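Side-chain contacts in OmpT protein (Vibrio cholerae serotype O1, PDB 6EHD), which probably acts as a general diffusion porin, a beta-barrel channel that lets small solutes and ions cross the bacterial outer membrane: residues Val75-Phe79 and Gly80-Phe84; Gly154-Gly158 and Asp159-His163; Gln256-Asn259 and Thr260-Glu264. The protein carries 1 engineered substitution. All blocks are in the same frame, centred on the assembly; numbering follows the deposited sequence. Where two conformers were deposited one is given.

Contact 1 of 3, residues Val75-Phe79 and Gly80-Phe84; sequences VKTNF and GKFSF. With C8E ((hydroxyethyloxy)tri(ethyloxy)octane), chain C.
Thr77 reaches across the tight turn to Gly80 with every branch of its short side chain. Its CB stands 3.7 Å from Gly80 O, and CG2 passes the same oxygen more loosely. The tip does the bonding: chi1 of 75° aims OG1 at Gly80 O, to which it donates over 2.9 Å, in the carbonyl plane and on a lone pair. Gly80 O also takes the backbone N-H of Thr77, which comes from above that plane, so two donors grip one oxygen. The same OG1 accepts from Phe79 N at 3.0 Å, an ST turn inside the type I beta turn from Thr77 to Gly80. Thr77 OG1 lies over the centre of one face of the Phe79 ring, 3.3 Å above its plane.

From the turn itself, Phe79 sends CD2 to the edge of Phe82 at CE1, 3.9 Å away, the two side chains crossing at about a right angle; the Tyr124 ring meets that of Phe82 at an angle, and its OH is hydrogen-bonded to Phe79 O. Lys76 and Lys81 project from the other face. Lys81 NZ bonds Gln53, whereas Lys76 NZ makes a weak bond to detergent O15. The chemistry thus separates by face, mainly apolar beside Val75 and Phe82, where the Phe79 ring also packs, and cationic beside Lys76 and Lys81, while one hydroxyl ties both Phe79 and Gly80 back to Thr77.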
loop_
_atom_site.group_PDB
_atom_site.type_symbol
_atom_site.label_atom_id
_atom_site.label_comp_id
_atom_site.label_asym_id
_atom_site.label_seq_id
_atom_site.Cartn_x
_atom_site.Cartn_y
_atom_site.Cartn_z
ATOM N N VAL A 75 -11.210 -17.955 8.417
ATOM C CA VAL A 75 -12.083 -19.086 8.175
ATOM C C VAL A 75 -12.261 -19.241 6.673
ATOM O O VAL A 75 -12.896 -18.377 6.056
ATOM C CB VAL A 75 -13.488 -18.902 8.852
ATOM C CG1 VAL A 75 -14.267 -20.180 8.649
ATOM C CG2 VAL A 75 -13.334 -18.552 10.322
ATOM N N LYS A 76 -11.752 -20.310 6.106
ATOM C CA LYS A 76 -11.871 -20.574 4.700
ATOM C C LYS A 76 -12.900 -21.695 4.413
ATOM O O LYS A 76 -12.772 -22.793 4.935
ATOM C CB LYS A 76 -10.483 -20.979 4.139
ATOM C CG LYS A 76 -10.486 -21.249 2.629
ATOM C CD LYS A 76 -9.102 -21.092 1.980
ATOM C CE LYS A 76 -9.169 -21.116 0.449
ATOM N NZ LYS A 76 -9.404 -22.493 -0.047
ATOM N N THR A 77 -13.823 -21.420 3.511
ATOM C CA THR A 77 -14.998 -22.248 3.167
ATOM C C THR A 77 -15.197 -22.280 1.659
ATOM O O THR A 77 -14.598 -21.467 0.911
ATOM C CB THR A 77 -16.332 -21.663 3.694
ATOM O OG1 THR A 77 -16.787 -20.526 2.913
ATOM C CG2 THR A 77 -16.266 -21.178 5.109
ATOM N N ASN A 78 -16.108 -23.138 1.201
ATOM C CA ASN A 78 -16.460 -23.165 -0.215
ATOM C C ASN A 78 -17.154 -21.878 -0.753
ATOM O O ASN A 78 -17.256 -21.745 -1.955
ATOM C CB ASN A 78 -17.371 -24.390 -0.518
ATOM C CG ASN A 78 -16.650 -25.689 -0.408
ATOM O OD1 ASN A 78 -15.424 -25.788 -0.647
ATOM N ND2 ASN A 78 -17.412 -26.738 -0.060
ATOM N N PHE A 79 -17.652 -20.986 0.096
ATOM C CA PHE A 79 -18.256 -19.752 -0.332
ATOM C C PHE A 79 -17.333 -18.519 -0.095
ATOM O O PHE A 79 -17.800 -17.370 -0.154
ATOM C CB PHE A 79 -19.672 -19.520 0.222
ATOM C CG PHE A 79 -19.872 -19.829 1.678
ATOM C CD1 PHE A 79 -20.134 -21.149 2.102
ATOM C CD2 PHE A 79 -19.951 -18.787 2.634
ATOM C CE1 PHE A 79 -20.376 -21.426 3.454
ATOM C CE2 PHE A 79 -20.205 -19.065 3.994
ATOM C CZ PHE A 79 -20.416 -20.387 4.396
ATOM N N GLY A 80 -16.050 -18.783 0.104
ATOM C CA GLY A 80 -15.040 -17.711 0.286
ATOM C C GLY A 80 -14.287 -17.803 1.616
ATOM O O GLY A 80 -14.678 -18.619 2.512
ATOM N N LYS A 81 -13.299 -16.913 1.798
ATOM C CA LYS A 81 -12.544 -16.816 3.036
ATOM C C LYS A 81 -12.913 -15.545 3.741
ATOM O O LYS A 81 -12.896 -14.458 3.128
ATOM C CB LYS A 81 -11.011 -16.914 2.758
ATOM C CG LYS A 81 -10.154 -16.821 4.030
ATOM C CD LYS A 81 -8.660 -16.906 3.723
ATOM C CE LYS A 81 -7.922 -17.102 5.055
ATOM N NZ LYS A 81 -6.483 -17.327 4.793
ATOM N N PHE A 82 -13.132 -15.632 5.058
ATOM C CA PHE A 82 -13.469 -14.524 5.909
ATOM C C PHE A 82 -12.373 -14.332 6.958
ATOM O O PHE A 82 -12.077 -15.292 7.725
ATOM C CB PHE A 82 -14.794 -14.733 6.645
ATOM C CG PHE A 82 -15.984 -14.974 5.718
ATOM C CD1 PHE A 82 -16.212 -16.191 5.151
ATOM C CD2 PHE A 82 -16.811 -13.952 5.414
ATOM C CE1 PHE A 82 -17.320 -16.370 4.269
ATOM C CE2 PHE A 82 -17.909 -14.122 4.543
ATOM C CZ PHE A 82 -18.135 -15.322 3.979
ATOM N N SER A 83 -11.816 -13.107 7.038
ATOM C CA SER A 83 -10.679 -12.802 7.963
ATOM C C SER A 83 -11.023 -11.650 8.859
ATOM O O SER A 83 -11.487 -10.552 8.418
ATOM C CB SER A 83 -9.350 -12.516 7.125
ATOM O OG SER A 83 -8.953 -13.681 6.409
ATOM N N PHE A 84 -10.794 -11.842 10.172
ATOM C CA PHE A 84 -11.157 -10.843 11.214
ATOM C C PHE A 84 -9.957 -10.371 12.006
ATOM O O PHE A 84 -9.120 -11.208 12.441
ATOM C CB PHE A 84 -12.189 -11.529 12.277
ATOM C CG PHE A 84 -13.435 -12.155 11.640
ATOM C CD1 PHE A 84 -13.397 -13.414 11.086
ATOM C CD2 PHE A 84 -14.629 -11.482 11.637
ATOM C CE1 PHE A 84 -14.505 -13.948 10.470
ATOM C CE2 PHE A 84 -15.772 -12.021 11.022
ATOM C CZ PHE A 84 -15.697 -13.228 10.419
HETATM C C14 C8E C . -12.634 -24.198 -0.299
HETATM O O15 C8E C . -12.118 -24.321 1.042
HETATM C C16 C8E C . -11.097 -25.305 1.077
HETATM C C17 C8E C . -10.628 -25.762 2.462
HETATM O O18 C8E C . -9.190 -25.688 2.507
HETATM C C19 C8E C . -8.484 -26.818 1.975
#

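Contact 2 of 3, residues Gly154-Gly158 and Asp159-His163; sequences GATFG and DLAVH
Val162 and Phe157 meet diagonally, in the Val162 conformer described here, on one face of a two-residue beta hairpin, closed by a type II' turn from Phe157 to Leu160 in the wall of the porin barrel. In this conformer, one of two modelled, chi1 of 66° swings Val162 CG1 over the partner strand, 3.7 Å from Ala155 O, where it touches the edge of the Phe157 ring at CE2 over 4.0 Å; the contact is less certain in the other. The ring reaches it because chi1 of -51° turns CG beside the backbone N, carrying the phenyl group back along its strand. A bound detergent molecule also touches Val162, consistent with a face turned to the membrane.

Leu160 is the cross-strand, hydrogen-bonded neighbour of Phe157. Phe157 N donates to Leu160 O at 2.9 Å, and Leu160 N returns a bond of 3.0 Å to Phe157 O, arriving from above the carbonyl plane as the chain bends. Gly158, with phi at 60°, takes the positive-phi first corner that a type II' turn requires. On the other face, His163 leads away from the hairpin and bonds Glu198 through ND1, joining it to strand 184-205. Nearer the turn on that face, Thr156 OG1 rests 3.8 Å from the methyl carbon CB of Ala161.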
loop_
_atom_site.group_PDB
_atom_site.type_symbol
_atom_site.label_atom_id
_atom_site.label_comp_id
_atom_site.label_asym_id
_atom_site.label_seq_id
_atom_site.Cartn_x
_atom_site.Cartn_y
_atom_site.Cartn_z
ATOM N N GLY A 154 -11.246 -8.898 -10.252
ATOM C CA GLY A 154 -10.196 -9.033 -11.265
ATOM C C GLY A 154 -10.229 -10.400 -11.932
ATOM O O GLY A 154 -10.916 -11.345 -11.492
ATOM N N ALA A 155 -9.450 -10.486 -12.978
ATOM C CA ALA A 155 -9.256 -11.729 -13.752
ATOM C C ALA A 155 -8.026 -11.686 -14.595
ATOM O O ALA A 155 -7.510 -10.580 -14.866
ATOM C CB ALA A 155 -10.520 -12.015 -14.610
ATOM N N THR A 156 -7.584 -12.877 -15.075
ATOM C CA THR A 156 -6.502 -13.015 -16.042
ATOM C C THR A 156 -6.961 -13.707 -17.339
ATOM O O THR A 156 -7.705 -14.706 -17.280
ATOM C CB THR A 156 -5.353 -13.812 -15.422
ATOM O OG1 THR A 156 -4.930 -13.134 -14.212
ATOM C CG2 THR A 156 -4.157 -13.936 -16.445
ATOM N N PHE A 157 -6.646 -13.066 -18.473
ATOM C CA PHE A 157 -6.960 -13.486 -19.865
ATOM C C PHE A 157 -5.643 -13.570 -20.623
ATOM O O PHE A 157 -5.068 -12.549 -21.084
ATOM C CB PHE A 157 -7.924 -12.494 -20.537
ATOM C CG PHE A 157 -9.159 -12.193 -19.731
ATOM C CD1 PHE A 157 -10.210 -13.114 -19.691
ATOM C CD2 PHE A 157 -9.279 -11.027 -18.986
ATOM C CE1 PHE A 157 -11.324 -12.867 -18.955
ATOM C CE2 PHE A 157 -10.435 -10.762 -18.256
ATOM C CZ PHE A 157 -11.463 -11.696 -18.233
ATOM N N GLY A 158 -5.071 -14.778 -20.650
ATOM C CA GLY A 158 -3.745 -15.014 -21.227
ATOM C C GLY A 158 -2.640 -14.217 -20.532
ATOM O O GLY A 158 -2.455 -14.288 -19.334
ATOM N N ASP A 159 -1.929 -13.416 -21.306
ATOM C CA ASP A 159 -0.870 -12.580 -20.747
ATOM C C ASP A 159 -1.363 -11.235 -20.116
ATOM O O ASP A 159 -0.513 -10.460 -19.663
ATOM C CB ASP A 159 0.123 -12.216 -21.853
ATOM C CG ASP A 159 0.828 -13.449 -22.424
ATOM O OD1 ASP A 159 1.138 -14.363 -21.627
ATOM O OD2 ASP A 159 1.011 -13.439 -23.644
ATOM N N LEU A 160 -2.667 -10.959 -20.092
ATOM C CA LEU A 160 -3.200 -9.685 -19.553
ATOM C C LEU A 160 -3.963 -9.936 -18.240
ATOM O O LEU A 160 -4.939 -10.710 -18.255
ATOM C CB LEU A 160 -4.134 -9.024 -20.587
ATOM C CG LEU A 160 -4.755 -7.701 -20.134
ATOM C CD1 LEU A 160 -3.714 -6.627 -19.862
ATOM C CD2 LEU A 160 -5.777 -7.137 -21.133
ATOM N N ALA A 161 -3.534 -9.292 -17.123
ATOM C CA ALA A 161 -4.233 -9.351 -15.833
ATOM C C ALA A 161 -4.889 -7.951 -15.576
ATOM O O ALA A 161 -4.223 -6.915 -15.784
ATOM C CB ALA A 161 -3.297 -9.720 -14.679
ATOM N N VAL A 162 -6.184 -7.939 -15.197
ATOM C CA VAL A 162 -6.936 -6.717 -15.007
ATOM C C VAL A 162 -7.658 -6.670 -13.697
ATOM O O VAL A 162 -8.009 -7.745 -13.144
ATOM C CB VAL A 162 -7.932 -6.495 -16.165
ATOM C CG1 VAL A 162 -9.096 -7.582 -16.234
ATOM C CG2 VAL A 162 -8.449 -5.111 -16.042
ATOM N N HIS A 163 -7.844 -5.466 -13.127
ATOM C CA HIS A 163 -8.693 -5.340 -11.936
ATOM C C HIS A 163 -9.300 -3.959 -11.878
ATOM O O HIS A 163 -8.829 -3.018 -12.592
ATOM C CB HIS A 163 -7.956 -5.672 -10.615
ATOM C CG HIS A 163 -6.715 -4.879 -10.300
ATOM N ND1 HIS A 163 -6.761 -3.618 -9.757
ATOM C CD2 HIS A 163 -5.422 -5.273 -10.208
ATOM C CE1 HIS A 163 -5.549 -3.244 -9.381
ATOM N NE2 HIS A 163 -4.694 -4.229 -9.689
#

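Contact 3 of 3, residues Gln256-Asn259 and Thr260-Glu264; sequences QEAN and TGADE
Gln256 and Glu264 form an antiparallel hydrogen-bonded pair, with Gln256 N to Glu264 O at 3.0 Å and Glu264 N to Gln256 O at 2.8 Å, on the two arms of a hairpin whose chain reverses through a type I turn from Ala258 to Gly261. On one face, Glu257 and Asp263 run side by side, pointing the same way. Asp263 OD1 presses on Glu257 CB at 3.1 Å and stands 3.2 Å from Glu257 OE2, the carboxylate planes 58° apart. Two acids this close would probably hold a proton more tightly than usual. The turn is a type I plus G1 beta bulge: Gly261 N bonds Ala258 O, Ala258 N bonds Ala262 O at 3.0 Å, and Gly261 takes the positive phi (95°) of the bulge. On the face opposite Glu257 and Asp263, the Gln256 chain bends at chi2 (90°), bringing OE1 to 3.1 Å from the carbonyl carbon C of Glu264, while NE2 bonds Thr293 O. At the hairpin tip, Thr260 OG1 packs against Ala258 CB over 3.7 Å. Asn259 ND2 donates to Pro225 O, fastening the tip to the neighbouring loop.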
loop_
_atom_site.group_PDB
_atom_site.type_symbol
_atom_site.label_atom_id
_atom_site.label_comp_id
_atom_site.label_asym_id
_atom_site.label_seq_id
_atom_site.Cartn_x
_atom_site.Cartn_y
_atom_site.Cartn_z
ATOM N N GLN A 256 -4.602 17.743 -8.982
ATOM C CA GLN A 256 -5.462 18.016 -7.882
ATOM C C GLN A 256 -6.217 19.354 -8.226
ATOM O O GLN A 256 -5.583 20.374 -8.560
ATOM C CB GLN A 256 -4.704 18.188 -6.582
ATOM C CG GLN A 256 -3.730 17.036 -6.205
ATOM C CD GLN A 256 -2.320 17.206 -6.729
ATOM O OE1 GLN A 256 -1.945 18.253 -7.281
ATOM N NE2 GLN A 256 -1.468 16.129 -6.542
ATOM N N GLU A 257 -7.521 19.308 -8.091
ATOM C CA GLU A 257 -8.400 20.503 -8.385
ATOM C C GLU A 257 -9.414 20.705 -7.267
ATOM O O GLU A 257 -10.176 19.763 -6.921
ATOM C CB GLU A 257 -9.087 20.329 -9.727
ATOM C CG GLU A 257 -10.136 21.395 -9.991
ATOM C CD GLU A 257 -10.713 21.340 -11.390
ATOM O OE1 GLU A 257 -11.956 21.388 -11.503
ATOM O OE2 GLU A 257 -9.931 21.251 -12.354
ATOM N N ALA A 258 -9.422 21.921 -6.678
ATOM C CA ALA A 258 -10.369 22.302 -5.631
ATOM C C ALA A 258 -11.540 23.095 -6.255
ATOM O O ALA A 258 -11.397 23.738 -7.299
ATOM C CB ALA A 258 -9.704 23.114 -4.536
ATOM N N ASN A 259 -12.701 23.000 -5.635
ATOM C CA ASN A 259 -13.888 23.715 -6.150
ATOM C C ASN A 259 -13.829 25.251 -5.941
ATOM O O ASN A 259 -14.648 25.970 -6.501
ATOM C CB ASN A 259 -15.191 23.113 -5.620
ATOM C CG ASN A 259 -15.342 23.207 -4.135
ATOM O OD1 ASN A 259 -14.423 23.537 -3.401
ATOM N ND2 ASN A 259 -16.510 22.786 -3.657
ATOM N N THR A 260 -12.862 25.720 -5.158
ATOM C CA THR A 260 -12.439 27.118 -5.154
ATOM C C THR A 260 -11.760 27.559 -6.456
ATOM O O THR A 260 -11.514 28.749 -6.603
ATOM C CB THR A 260 -11.439 27.437 -4.011
ATOM O OG1 THR A 260 -10.200 26.729 -4.225
ATOM C CG2 THR A 260 -12.004 27.068 -2.653
ATOM N N GLY A 261 -11.437 26.641 -7.383
ATOM C CA GLY A 261 -10.695 26.980 -8.605
ATOM C C GLY A 261 -9.162 26.795 -8.568
ATOM O O GLY A 261 -8.539 26.758 -9.624
ATOM N N ALA A 262 -8.570 26.719 -7.376
ATOM C CA ALA A 262 -7.150 26.372 -7.184
ATOM C C ALA A 262 -6.799 24.970 -7.830
ATOM O O ALA A 262 -7.589 24.025 -7.683
ATOM C CB ALA A 262 -6.848 26.370 -5.697
ATOM N N ASP A 263 -5.717 24.892 -8.607
ATOM C CA ASP A 263 -5.281 23.647 -9.306
ATOM C C ASP A 263 -3.832 23.401 -8.924
ATOM O O ASP A 263 -3.020 24.355 -8.863
ATOM C CB ASP A 263 -5.308 23.794 -10.826
ATOM C CG ASP A 263 -6.643 23.442 -11.443
ATOM O OD1 ASP A 263 -7.295 22.472 -11.036
ATOM O OD2 ASP A 263 -7.052 24.146 -12.381
ATOM N N GLU A 264 -3.451 22.145 -8.701
ATOM C CA GLU A 264 -1.962 21.817 -8.637
ATOM C C GLU A 264 -1.709 20.510 -9.416
ATOM O O GLU A 264 -2.662 19.909 -9.878
ATOM C CB GLU A 264 -1.477 21.667 -7.209
ATOM C CG GLU A 264 -1.760 22.830 -6.276
ATOM C CD GLU A 264 -0.734 23.930 -6.240
ATOM O OE1 GLU A 264 0.288 23.887 -6.953
ATOM O OE2 GLU A 264 -0.953 24.871 -5.440
#

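Overall arrangement
From the N terminus, contact 1 closes first, joining strand 67-77 to strand 80-84; contact 2 follows with strands 147-157 and 160-171, and contact 3 with strands 245-258 and 263-276. Each is a local hairpin turn, so the three run in series and none nests within or crosses another. They tie successive neighbours of the antiparallel barrel wall. Counting alternate strands places contacts 1 and 2 at the same rim, probably the periplasmic one, and contact 3 at the other. Contacts 1 and 2 have centres about 23 Å apart, whereas the centre of contact 3 lies about 43 Å from that of contact 1 and 35 Å from that of contact 2.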